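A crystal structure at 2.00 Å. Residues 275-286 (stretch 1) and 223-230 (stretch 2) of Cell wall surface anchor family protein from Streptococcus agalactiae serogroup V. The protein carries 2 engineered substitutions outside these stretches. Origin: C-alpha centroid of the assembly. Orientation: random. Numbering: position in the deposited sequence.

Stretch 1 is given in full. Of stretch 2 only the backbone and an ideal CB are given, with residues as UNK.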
ATOM      1  N   TYR A 275     -21.149  -6.943   5.580  1.00 21.72           N
ATOM      2  CA  TYR A 275     -20.618  -5.591   5.497  1.00 20.40           C
ATOM      3  C   TYR A 275     -19.114  -5.702   5.291  1.00 19.89           C
ATOM      4  O   TYR A 275     -18.462  -6.676   5.736  1.00 19.42           O
ATOM      5  CB  TYR A 275     -20.881  -4.808   6.812  1.00 21.28           C
ATOM      6  CG  TYR A 275     -22.349  -4.625   7.147  1.00 22.80           C
ATOM      7  CD1 TYR A 275     -23.122  -5.702   7.558  1.00 23.31           C
ATOM      8  CD2 TYR A 275     -22.956  -3.380   7.043  1.00 23.96           C
ATOM      9  CE1 TYR A 275     -24.459  -5.560   7.836  1.00 26.97           C
ATOM     10  CE2 TYR A 275     -24.319  -3.223   7.338  1.00 26.95           C
ATOM     11  CZ  TYR A 275     -25.046  -4.324   7.735  1.00 26.41           C
ATOM     12  OH  TYR A 275     -26.367  -4.213   8.022  1.00 30.64           O
ATOM     13  N   TRP A 276     -18.552  -4.702   4.617  1.00 18.53           N
ATOM     14  CA  TRP A 276     -17.119  -4.567   4.535  1.00 18.13           C
ATOM     15  C   TRP A 276     -16.636  -4.376   5.973  1.00 17.53           C
ATOM     16  O   TRP A 276     -17.325  -3.746   6.776  1.00 16.05           O
ATOM     17  CB  TRP A 276     -16.787  -3.326   3.716  1.00 18.31           C
ATOM     18  CG  TRP A 276     -17.317  -3.380   2.309  1.00 18.94           C
ATOM     19  CD1 TRP A 276     -18.264  -2.579   1.753  1.00 21.09           C
ATOM     20  CD2 TRP A 276     -16.910  -4.288   1.287  1.00 20.83           C
ATOM     21  NE1 TRP A 276     -18.478  -2.931   0.443  1.00 20.46           N
ATOM     22  CE2 TRP A 276     -17.656  -3.981   0.134  1.00 21.43           C
ATOM     23  CE3 TRP A 276     -15.983  -5.340   1.238  1.00 20.19           C
ATOM     24  CZ2 TRP A 276     -17.496  -4.679  -1.064  1.00 20.97           C
ATOM     25  CZ3 TRP A 276     -15.830  -6.031   0.052  1.00 22.90           C
ATOM     26  CH2 TRP A 276     -16.578  -5.690  -1.085  1.00 22.59           C
ATOM     27  N   ARG A 277     -15.480  -4.931   6.314  1.00 17.00           N
ATOM     28  CA  ARG A 277     -14.906  -4.674   7.637  1.00 16.90           C
ATOM     29  C   ARG A 277     -14.576  -3.173   7.701  1.00 17.07           C
ATOM     30  O   ARG A 277     -14.284  -2.554   6.652  1.00 16.00           O
ATOM     31  CB  ARG A 277     -13.667  -5.533   7.849  1.00 17.51           C
ATOM     32  CG  ARG A 277     -13.949  -7.014   7.873  1.00 18.72           C
ATOM     33  CD  ARG A 277     -12.694  -7.815   8.239  1.00 19.24           C
ATOM     34  NE  ARG A 277     -12.350  -7.587   9.624  1.00 16.48           N
ATOM     35  CZ  ARG A 277     -11.403  -8.215  10.316  1.00 16.08           C
ATOM     36  NH1 ARG A 277     -10.661  -9.169   9.784  1.00 16.97           N
ATOM     37  NH2 ARG A 277     -11.213  -7.885  11.575  1.00 16.60           N
ATOM     38  N   ASP A 278     -14.665  -2.586   8.898  1.00 17.42           N
ATOM     39  CA  ASP A 278     -14.669  -1.128   9.050  1.00 17.97           C
ATOM     40  C   ASP A 278     -13.365  -0.406   8.673  1.00 18.59           C
ATOM     41  O   ASP A 278     -13.358   0.823   8.485  1.00 17.82           O
ATOM     42  CB  ASP A 278     -15.208  -0.681  10.419  1.00 19.13           C
ATOM     43  CG  ASP A 278     -14.293  -1.061  11.590  1.00 22.17           C
ATOM     44  OD1 ASP A 278     -13.060  -1.079  11.450  1.00 25.20           O
ATOM     45  OD2 ASP A 278     -14.832  -1.323  12.676  1.00 28.73           O
ATOM     46  N   TYR A 279     -12.285  -1.166   8.507  1.00 17.99           N
ATOM     47  CA  TYR A 279     -11.062  -0.609   7.971  1.00 18.72           C
ATOM     48  C   TYR A 279     -11.159  -0.357   6.448  1.00 18.08           C
ATOM     49  O   TYR A 279     -10.289   0.273   5.872  1.00 17.82           O
ATOM     50  CB  TYR A 279      -9.823  -1.443   8.347  1.00 18.31           C
ATOM     51  CG  TYR A 279      -9.873  -2.906   7.990  1.00 21.58           C
ATOM     52  CD1 TYR A 279      -9.861  -3.885   8.991  1.00 22.11           C
ATOM     53  CD2 TYR A 279      -9.898  -3.318   6.669  1.00 20.45           C
ATOM     54  CE1 TYR A 279      -9.893  -5.242   8.665  1.00 23.14           C
ATOM     55  CE2 TYR A 279      -9.920  -4.644   6.342  1.00 22.96           C
ATOM     56  CZ  TYR A 279      -9.915  -5.612   7.351  1.00 23.52           C
ATOM     57  OH  TYR A 279      -9.949  -6.951   6.994  1.00 23.75           O
ATOM     58  N   ASN A 280     -12.239  -0.796   5.823  1.00 17.52           N
ATOM     59  CA  ASN A 280     -12.500  -0.432   4.424  1.00 18.19           C
ATOM     60  C   ASN A 280     -13.440   0.751   4.198  1.00 17.13           C
ATOM     61  O   ASN A 280     -13.696   1.106   3.044  1.00 17.60           O
ATOM     62  CB  ASN A 280     -13.006  -1.646   3.632  1.00 18.15           C
ATOM     63  CG  ASN A 280     -11.876  -2.573   3.221  1.00 21.92           C
ATOM     64  OD1 ASN A 280     -10.828  -2.114   2.732  1.00 25.73           O
ATOM     65  ND2 ASN A 280     -12.075  -3.883   3.412  1.00 22.83           N
ATOM     66  N   TRP A 281     -13.954   1.338   5.279  1.00 16.72           N
ATOM     67  CA  TRP A 281     -14.994   2.361   5.243  1.00 16.15           C
ATOM     68  C   TRP A 281     -14.416   3.750   5.030  1.00 16.89           C
ATOM     69  O   TRP A 281     -13.293   4.040   5.438  1.00 16.42           O
ATOM     70  CB  TRP A 281     -15.723   2.425   6.595  1.00 16.15           C
ATOM     71  CG  TRP A 281     -16.568   1.222   6.967  1.00 17.29           C
ATOM     72  CD1 TRP A 281     -16.686   0.034   6.276  1.00 17.28           C
ATOM     73  CD2 TRP A 281     -17.358   1.064   8.159  1.00 19.35           C
ATOM     74  NE1 TRP A 281     -17.539  -0.820   6.937  1.00 15.49           N
ATOM     75  CE2 TRP A 281     -17.956  -0.224   8.102  1.00 16.31           C
ATOM     76  CE3 TRP A 281     -17.642   1.894   9.258  1.00 18.20           C
ATOM     77  CZ2 TRP A 281     -18.815  -0.696   9.095  1.00 17.13           C
ATOM     78  CZ3 TRP A 281     -18.487   1.415  10.256  1.00 19.03           C
ATOM     79  CH2 TRP A 281     -19.084   0.130  10.158  1.00 17.88           C
ATOM     80  N   VAL A 282     -15.206   4.642   4.460  1.00 18.13           N
ATOM     81  CA  VAL A 282     -14.846   6.071   4.531  1.00 18.17           C
ATOM     82  C   VAL A 282     -14.700   6.400   6.014  1.00 18.06           C
ATOM     83  O   VAL A 282     -15.462   5.896   6.842  1.00 20.06           O
ATOM     84  CB  VAL A 282     -15.906   6.949   3.832  1.00 18.05           C
ATOM     85  CG1 VAL A 282     -15.662   8.433   4.104  1.00 17.91           C
ATOM     86  CG2 VAL A 282     -15.866   6.696   2.356  1.00 18.18           C
ATOM     87  N   TYR A 283     -13.679   7.177   6.360  1.00 16.88           N
ATOM     88  CA  TYR A 283     -13.490   7.556   7.745  1.00 16.60           C
ATOM     89  C   TYR A 283     -12.969   9.007   7.795  1.00 16.95           C
ATOM     90  O   TYR A 283     -12.556   9.561   6.778  1.00 16.43           O
ATOM     91  CB  TYR A 283     -12.535   6.577   8.474  1.00 15.66           C
ATOM     92  CG  TYR A 283     -11.074   6.857   8.170  1.00 13.81           C
ATOM     93  CD1 TYR A 283     -10.499   6.416   6.979  1.00 13.03           C
ATOM     94  CD2 TYR A 283     -10.288   7.588   9.054  1.00 12.57           C
ATOM     95  CE1 TYR A 283      -9.165   6.677   6.683  1.00 13.53           C
ATOM     96  CE2 TYR A 283      -8.939   7.879   8.762  1.00 14.82           C
ATOM     97  CZ  TYR A 283      -8.396   7.421   7.580  1.00 11.27           C
ATOM     98  OH  TYR A 283      -7.098   7.683   7.296  1.00 12.75           O
ATOM     99  N   PRO A 284     -12.976   9.619   8.974  1.00 17.81           N
ATOM    100  CA  PRO A 284     -13.345   9.078  10.288  1.00 18.40           C
ATOM    101  C   PRO A 284     -14.852   8.873  10.457  1.00 18.98           C
ATOM    102  O   PRO A 284     -15.647   9.431   9.700  1.00 18.24           O
ATOM    103  CB  PRO A 284     -12.844  10.150  11.254  1.00 18.12           C
ATOM    104  CG  PRO A 284     -12.949  11.430  10.435  1.00 17.88           C
ATOM    105  CD  PRO A 284     -12.743  11.086   9.017  1.00 17.49           C
ATOM    106  N   PHE A 285     -15.203   8.022  11.423  1.00 19.68           N
ATOM    107  CA  PHE A 285     -16.570   7.795  11.877  1.00 19.96           C
ATOM    108  C   PHE A 285     -16.529   7.596  13.415  1.00 20.50           C
ATOM    109  O   PHE A 285     -15.517   7.116  13.954  1.00 20.23           O
ATOM    110  CB  PHE A 285     -17.171   6.558  11.178  1.00 20.14           C
ATOM    111  CG  PHE A 285     -16.359   5.287  11.356  1.00 20.63           C
ATOM    112  CD1 PHE A 285     -16.479   4.515  12.508  1.00 21.04           C
ATOM    113  CD2 PHE A 285     -15.467   4.870  10.370  1.00 20.40           C
ATOM    114  CE1 PHE A 285     -15.708   3.361  12.684  1.00 20.16           C
ATOM    115  CE2 PHE A 285     -14.717   3.697  10.530  1.00 22.52           C
ATOM    116  CZ  PHE A 285     -14.843   2.933  11.686  1.00 18.23           C
ATOM    117  N   ASP A 286     -17.600   7.986  14.096  1.00 20.74           N
ATOM    118  CA  ASP A 286     -17.716   7.856  15.541  1.00 23.01           C
ATOM    119  C   ASP A 286     -17.617   6.389  15.888  1.00 24.17           C
ATOM    120  O   ASP A 286     -18.375   5.582  15.364  1.00 23.06           O
ATOM    121  CB  ASP A 286     -19.065   8.400  16.034  1.00 23.57           C
ATOM    122  CG  ASP A 286     -19.176   8.425  17.563  1.00 26.25           C
ATOM    123  OD1 ASP A 286     -19.434   9.515  18.096  1.00 30.51           O
ATOM    124  OD2 ASP A 286     -19.023   7.379  18.233  1.00 28.25           O
ATOM    125  N   UNK A 223      -4.467  -2.147  12.845  1.00 13.85           N
ATOM    126  CA  UNK A 223      -4.598  -0.665  12.773  1.00 14.75           C
ATOM    127  C   UNK A 223      -4.710  -0.074  11.342  1.00 14.98           C
ATOM    128  O   UNK A 223      -5.045   1.089  11.157  1.00 15.61           O
ATOM    129  CB  UNK A 223      -3.388  -0.031  13.462  1.00 14.75           C
ATOM    130  N   UNK A 224      -4.368  -0.857  10.344  1.00 14.68           N
ATOM    131  CA  UNK A 224      -4.262  -0.361   8.987  1.00 14.97           C
ATOM    132  C   UNK A 224      -5.617  -0.157   8.311  1.00 14.64           C
ATOM    133  O   UNK A 224      -6.612  -0.802   8.675  1.00 14.54           O
ATOM    134  CB  UNK A 224      -3.414  -1.327   8.157  1.00 14.97           C
ATOM    135  N   UNK A 225      -5.671   0.733   7.315  1.00 14.44           N
ATOM    136  CA  UNK A 225      -6.896   0.892   6.494  1.00 13.94           C
ATOM    137  C   UNK A 225      -6.734   0.135   5.193  1.00 14.68           C
ATOM    138  O   UNK A 225      -5.630   0.078   4.624  1.00 14.62           O
ATOM    139  CB  UNK A 225      -7.190   2.367   6.212  1.00 13.94           C
ATOM    140  N   UNK A 226      -7.828  -0.425   4.695  1.00 14.87           N
ATOM    141  CA  UNK A 226      -7.755  -1.202   3.455  1.00 16.00           C
ATOM    142  C   UNK A 226      -7.178  -2.595   3.657  1.00 16.39           C
ATOM    143  O   UNK A 226      -6.517  -2.863   4.656  1.00 16.09           O
ATOM    144  CB  UNK A 226      -6.913  -0.452   2.421  1.00 16.00           C
ATOM    145  N   UNK A 227      -7.482  -3.479   2.711  1.00 17.77           N
ATOM    146  CA  UNK A 227      -6.979  -4.851   2.681  1.00 18.98           C
ATOM    147  C   UNK A 227      -6.562  -5.285   1.275  1.00 19.09           C
ATOM    148  O   UNK A 227      -6.509  -6.485   1.003  1.00 19.19           O
ATOM    149  CB  UNK A 227      -8.043  -5.808   3.222  1.00 18.98           C
ATOM    150  N   UNK A 228      -6.270  -4.330   0.387  1.00 19.18           N
ATOM    151  CA  UNK A 228      -6.039  -4.646  -1.023  1.00 19.13           C
ATOM    152  C   UNK A 228      -7.265  -4.714  -1.947  1.00 19.83           C
ATOM    153  O   UNK A 228      -7.137  -4.933  -3.130  1.00 20.58           O
ATOM    154  CB  UNK A 228      -5.320  -5.995  -1.093  1.00 19.13           C
ATOM    155  N   UNK A 229      -8.456  -4.517  -1.409  1.00 20.45           N
ATOM    156  CA  UNK A 229      -9.690  -4.660  -2.173  1.00 20.36           C
ATOM    157  C   UNK A 229      -9.791  -3.511  -3.204  1.00 19.19           C
ATOM    158  O   UNK A 229     -10.168  -3.728  -4.354  1.00 16.68           O
ATOM    159  CB  UNK A 229     -10.902  -4.666  -1.239  1.00 20.36           C
ATOM    160  N   UNK A 230      -9.378  -2.298  -2.807  1.00 17.58           N
ATOM    161  CA  UNK A 230      -9.638  -1.110  -3.629  1.00 18.09           C
ATOM    162  C   UNK A 230      -8.790   0.121  -3.267  1.00 17.47           C
ATOM    163  O   UNK A 230      -8.394   0.312  -2.140  1.00 16.25           O
ATOM    164  CB  UNK A 230     -11.118  -0.741  -3.515  1.00 18.09           C
TER

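Position 223 points its CA-to-CB bond away from stretch 1, which sets no preference. The residue is Ile 223, which makes no contact here.

Position 224 points sideways. Its backbone matters more: the carbonyl O lies 3.3 Å from Tyr 279 CB. Many side chains would fit. The residue is Val 224, and its side chain makes no close approach to stretch 1.

Position 225 also points sideways, but its ideal CB is 3.8 Å from Tyr 279 O and 4.8 Å from Tyr 283 CE1. Beyond it lie the aromatic ring of Tyr 283 and the oxygens of Asp 278 and Trp 281. A long side chain could follow the ring, and a positive end would suit the oxygens; Lys or Arg would suit it, though Gln or Met could use part of the site. The residue is Lys 225. Its CE sits 3.9 Å from the centroid of the Tyr 283 ring, almost on the ring normal, in a CH-pi contact. NZ lies over the same ring in a cation-pi contact, 3.7 Å from Tyr 283 CG. NZ also donates to two waters. Water 1 passes hydrogen bonds on to Asp 278 O and Trp 281 O, and water 2 to Asp 278 OD1, so two waters link the ammonium group to these oxygens.

Position 226 has a positive phi of 77°, which favours glycine. An ideal CB would point away from stretch 1. The backbone does the work: N donates to Tyr 279 O at 2.8 Å with a nearly straight angle, and CA packs 3.3 Å from Asn 280 OD1. The residue is Gly 226.

Position 227 points toward stretch 1, with its ideal CB 3.8 Å from Tyr 279 CE2 and 4.5 Å from Asn 280 ND2. The amide offers a donor, so Asp, Asn or Ser would be reasonable. The residue is Asp 227. Its OD2 accepts a weak hydrogen bond from Asn 280 ND2 at 3.3 Å, while OD1 accepts one from the backbone N of 229.

Position 228 has phi 86° and psi -2°. A CB would jam against the preceding carbonyl O. The residue is Gly 228.

Position 229 points toward stretch 1, near Asn 280 OD1 and the Trp 276 ring. Several medium or long side chains could reach that ring. The residue is Glu 229, whose OE1 lies 3.5 Å from Trp 276 CZ3.

Position 230 points toward stretch 1 but does not reach it. The choice is open. The residue is Ser 230. Its OG is hydrogen-bonded to a residue just outside the two stretches.

Stretch 2, residues 223-230: IVKGDGES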
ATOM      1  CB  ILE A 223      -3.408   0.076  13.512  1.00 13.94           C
ATOM      2  CG1 ILE A 223      -2.064  -0.223  12.840  1.00 14.05           C
ATOM      3  CG2 ILE A 223      -3.384  -0.240  15.017  1.00 13.82           C
ATOM      4  CD1 ILE A 223      -0.922   0.786  13.246  1.00 12.87           C
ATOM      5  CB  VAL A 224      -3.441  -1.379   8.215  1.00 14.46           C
ATOM      6  CG1 VAL A 224      -3.950  -1.555   6.833  1.00 18.24           C
ATOM      7  CG2 VAL A 224      -1.947  -1.055   8.290  1.00 15.21           C
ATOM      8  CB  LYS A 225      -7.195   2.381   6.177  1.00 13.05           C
ATOM      9  CG  LYS A 225      -7.485   3.264   7.404  1.00 11.85           C
ATOM     10  CD  LYS A 225      -8.669   2.791   8.213  1.00 10.17           C
ATOM     11  CE  LYS A 225      -8.893   3.649   9.452  1.00  9.21           C
ATOM     12  NZ  LYS A 225     -10.349   3.662   9.940  1.00 12.10           N
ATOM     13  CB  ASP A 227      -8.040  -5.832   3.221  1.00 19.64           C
ATOM     14  CG  ASP A 227      -9.339  -5.830   2.398  1.00 20.96           C
ATOM     15  OD1 ASP A 227      -9.453  -5.105   1.389  1.00 21.12           O
ATOM     16  OD2 ASP A 227     -10.261  -6.572   2.780  1.00 23.12           O
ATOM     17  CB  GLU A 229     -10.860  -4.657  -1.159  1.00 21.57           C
ATOM     18  CG  GLU A 229     -12.297  -4.690  -1.703  1.00 27.51           C
ATOM     19  CD  GLU A 229     -12.756  -6.084  -2.114  1.00 35.86           C
ATOM     20  OE1 GLU A 229     -12.707  -7.006  -1.255  1.00 39.33           O
ATOM     21  OE2 GLU A 229     -13.165  -6.251  -3.290  1.00 37.61           O
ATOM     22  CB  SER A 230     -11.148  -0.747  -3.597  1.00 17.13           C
ATOM     23  OG  SER A 230     -11.424   0.403  -4.398  1.00 18.79           O
TER
HETATM   24  O   HOH W   1     -12.121   3.099   7.778  1.00 14.07           O
HETATM   25  O   HOH W   2     -10.906   1.193  10.906  1.00 19.36           O
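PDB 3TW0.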